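Local coordinates for protein 3-dehydroshikimate dehydratase (Pseudomonas putida, PDB 5HMQ) that converts 3-dehydroshikimate to protocatechuate with loss of water, using a divalent metal cation, in the degradation of quinate and shikimate, at residues E299-A304 with P362-T367. Residues are numbered along the deposited sequence; the frame is centred on the assembly and turned at random.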
ATOM      1  N   GLU C 299       9.865   7.115 -29.020  1.00 53.02           N
ATOM      2  CA  GLU C 299       9.560   6.706 -30.387  1.00 52.08           C
ATOM      3  C   GLU C 299       8.061   6.757 -30.656  1.00 50.92           C
ATOM      4  O   GLU C 299       7.619   7.368 -31.635  1.00 50.63           O
ATOM      5  CB  GLU C 299      10.114   5.309 -30.664  1.00 50.64           C
ATOM      6  CG  GLU C 299       9.783   4.801 -32.057  1.00 52.23           C
ATOM      7  CD  GLU C 299      10.186   5.773 -33.150  1.00 53.18           C
ATOM      8  OE1 GLU C 299      11.337   6.257 -33.132  1.00 55.12           O
ATOM      9  OE2 GLU C 299       9.343   6.063 -34.023  1.00 53.02           O
ATOM     10  N   PHE C 300       7.262   6.116 -29.805  1.00 48.26           N
ATOM     11  CA  PHE C 300       5.818   6.262 -29.910  1.00 48.38           C
ATOM     12  C   PHE C 300       5.164   5.939 -28.574  1.00 49.55           C
ATOM     13  O   PHE C 300       5.751   5.282 -27.711  1.00 50.12           O
ATOM     14  CB  PHE C 300       5.225   5.393 -31.034  1.00 48.91           C
ATOM     15  CG  PHE C 300       5.413   3.906 -30.849  1.00 49.53           C
ATOM     16  CD1 PHE C 300       4.614   3.185 -29.971  1.00 48.17           C
ATOM     17  CD2 PHE C 300       6.356   3.221 -31.599  1.00 48.32           C
ATOM     18  CE1 PHE C 300       4.782   1.822 -29.818  1.00 47.38           C
ATOM     19  CE2 PHE C 300       6.523   1.857 -31.455  1.00 48.69           C
ATOM     20  CZ  PHE C 300       5.738   1.156 -30.561  1.00 46.19           C
ATOM     21  N   LEU C 301       3.939   6.431 -28.422  1.00 46.69           N
ATOM     22  CA  LEU C 301       3.062   6.076 -27.319  1.00 46.14           C
ATOM     23  C   LEU C 301       2.011   5.100 -27.826  1.00 45.69           C
ATOM     24  O   LEU C 301       1.470   5.274 -28.922  1.00 47.58           O
ATOM     25  CB  LEU C 301       2.385   7.317 -26.734  1.00 45.45           C
ATOM     26  CG  LEU C 301       3.281   8.439 -26.200  1.00 46.19           C
ATOM     27  CD1 LEU C 301       2.437   9.591 -25.676  1.00 46.55           C
ATOM     28  CD2 LEU C 301       4.202   7.921 -25.108  1.00 45.73           C
ATOM     29  N   GLU C 302       1.746   4.058 -27.043  1.00 44.90           N
ATOM     30  CA  GLU C 302       0.736   3.059 -27.377  1.00 45.05           C
ATOM     31  C   GLU C 302      -0.388   3.131 -26.351  1.00 45.54           C
ATOM     32  O   GLU C 302      -0.158   2.915 -25.156  1.00 45.48           O
ATOM     33  CB  GLU C 302       1.335   1.653 -27.421  1.00 43.18           C
ATOM     34  CG  GLU C 302       0.338   0.582 -27.846  1.00 46.93           C
ATOM     35  CD  GLU C 302       0.925  -0.821 -27.840  1.00 49.84           C
ATOM     36  OE1 GLU C 302       2.119  -0.973 -27.508  1.00 48.95           O
ATOM     37  OE2 GLU C 302       0.185  -1.774 -28.167  1.00 51.41           O
ATOM     38  N   PHE C 303      -1.595   3.436 -26.816  1.00 43.74           N
ATOM     39  CA  PHE C 303      -2.766   3.530 -25.957  1.00 46.97           C
ATOM     40  C   PHE C 303      -3.654   2.308 -26.135  1.00 47.07           C
ATOM     41  O   PHE C 303      -3.864   1.834 -27.256  1.00 44.99           O
ATOM     42  CB  PHE C 303      -3.574   4.797 -26.253  1.00 46.25           C
ATOM     43  CG  PHE C 303      -2.969   6.053 -25.694  1.00 46.06           C
ATOM     44  CD1 PHE C 303      -2.050   6.786 -26.428  1.00 44.76           C
ATOM     45  CD2 PHE C 303      -3.330   6.507 -24.435  1.00 44.63           C
ATOM     46  CE1 PHE C 303      -1.497   7.947 -25.910  1.00 46.58           C
ATOM     47  CE2 PHE C 303      -2.784   7.664 -23.913  1.00 44.66           C
ATOM     48  CZ  PHE C 303      -1.866   8.386 -24.652  1.00 43.80           C
ATOM     49  N   ALA C 304      -4.175   1.802 -25.020  1.00 45.34           N
ATOM     50  CA  ALA C 304      -5.103   0.681 -25.024  1.00 45.04           C
ATOM     51  C   ALA C 304      -6.521   1.231 -24.990  1.00 44.98           C
ATOM     52  O   ALA C 304      -6.900   1.923 -24.039  1.00 49.03           O
ATOM     53  CB  ALA C 304      -4.855  -0.244 -23.833  1.00 42.84           C
ATOM     54  N   PRO C 362      -9.263   3.295 -20.870  1.00 48.04           N
ATOM     55  CA  PRO C 362      -8.365   3.974 -21.818  1.00 45.86           C
ATOM     56  C   PRO C 362      -7.123   4.473 -21.099  1.00 45.17           C
ATOM     57  O   PRO C 362      -7.205   5.249 -20.146  1.00 48.82           O
ATOM     58  CB  PRO C 362      -9.220   5.124 -22.362  1.00 48.06           C
ATOM     59  CG  PRO C 362     -10.280   5.338 -21.339  1.00 47.51           C
ATOM     60  CD  PRO C 362     -10.539   4.010 -20.696  1.00 45.80           C
ATOM     61  N   SER C 363      -5.963   4.021 -21.564  1.00 42.45           N
ATOM     62  CA  SER C 363      -4.738   4.206 -20.800  1.00 46.47           C
ATOM     63  C   SER C 363      -3.534   3.991 -21.704  1.00 44.78           C
ATOM     64  O   SER C 363      -3.645   3.455 -22.810  1.00 45.30           O
ATOM     65  CB  SER C 363      -4.690   3.242 -19.612  1.00 45.66           C
ATOM     66  OG  SER C 363      -4.909   1.911 -20.050  1.00 45.92           O
ATOM     67  N   LEU C 364      -2.375   4.416 -21.210  1.00 41.41           N
ATOM     68  CA  LEU C 364      -1.111   4.156 -21.888  1.00 44.75           C
ATOM     69  C   LEU C 364      -0.622   2.772 -21.482  1.00 45.24           C
ATOM     70  O   LEU C 364      -0.239   2.553 -20.328  1.00 45.98           O
ATOM     71  CB  LEU C 364      -0.078   5.221 -21.538  1.00 41.94           C
ATOM     72  CG  LEU C 364       1.261   5.115 -22.271  1.00 43.37           C
ATOM     73  CD1 LEU C 364       1.098   5.495 -23.732  1.00 43.99           C
ATOM     74  CD2 LEU C 364       2.315   5.983 -21.606  1.00 43.38           C
ATOM     75  N   CYS C 365      -0.644   1.834 -22.424  1.00 44.37           N
ATOM     76  CA  CYS C 365      -0.222   0.473 -22.139  1.00 45.04           C
ATOM     77  C   CYS C 365       1.235   0.217 -22.491  1.00 45.83           C
ATOM     78  O   CYS C 365       1.779  -0.813 -22.083  1.00 46.28           O
ATOM     79  CB  CYS C 365      -1.112  -0.530 -22.883  1.00 44.31           C
ATOM     80  SG  CYS C 365      -0.994  -0.463 -24.681  1.00 45.45           S
ATOM     81  N   ALA C 366       1.878   1.114 -23.236  1.00 45.13           N
ATOM     82  CA  ALA C 366       3.277   0.917 -23.583  1.00 45.54           C
ATOM     83  C   ALA C 366       3.873   2.216 -24.098  1.00 47.21           C
ATOM     84  O   ALA C 366       3.165   3.083 -24.616  1.00 48.56           O
ATOM     85  CB  ALA C 366       3.443  -0.189 -24.629  1.00 44.15           C
ATOM     86  N   THR C 367       5.190   2.333 -23.945  1.00 48.59           N
ATOM     87  CA  THR C 367       5.963   3.439 -24.490  1.00 47.63           C
ATOM     88  C   THR C 367       7.189   2.878 -25.185  1.00 49.53           C
ATOM     89  O   THR C 367       7.953   2.116 -24.580  1.00 51.40           O
ATOM     90  CB  THR C 367       6.395   4.426 -23.400  1.00 45.78           C
ATOM     91  OG1 THR C 367       5.237   4.995 -22.782  1.00 49.07           O
ATOM     92  CG2 THR C 367       7.245   5.538 -23.995  1.00 44.67           C
TER
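The Phe303 ring takes a methyl group over one face. Leu364 CD1 sits above its centre, 4.2 Å from the ring centroid and 9° off the normal, a CH-pi contact. In Leu364, chi1 -176° sets CG anti to the backbone N, and chi2 71° turns CD1 over the ring. The same methyl touches Leu301 CB at 3.7 Å. Thr367 lies alongside Leu301, with OG1 3.9 Å from Leu301 CD2. Phe598 meets the Phe303 ring. Leu301, Phe303, Leu364 and Thr367 share one face of the sheet, packed against strands 440-450 and 520-528 of the second VOC module.

The segments pair as antiparallel strands in the first VOC module of the HPPD-like C-terminal domain. A classic beta bulge interrupts the pairing: Cys365 and Ala366 both face Glu302. Glu302 O accepts the N-H of Cys365 at 3.0 Å, in the carbonyl plane, and a weak bond from Ala366 N. Glu302 N donates to Ala366 O from above the carbonyl plane. Beyond the bulge, Ala304 N bonds to Ser363 O at 2.8 Å, nearly along the C=O axis.

On the opposite sheet face, with Ala304 and Ala366, the Glu302 chain is fully extended. OE1 comes within 3.3 Å of Ala366 CB. Tyr412 OH holds the buried carboxylate at OE1, Asn346 ND2 at OE2. Cys365, in the bulge, points toward strand 300-304. Its SG meets Glu302 CG at 3.6 Å, and its CB packs on Ala304 CB at 3.9 Å. Phe352 and Phe356 of helix 352-360 touch the cysteine.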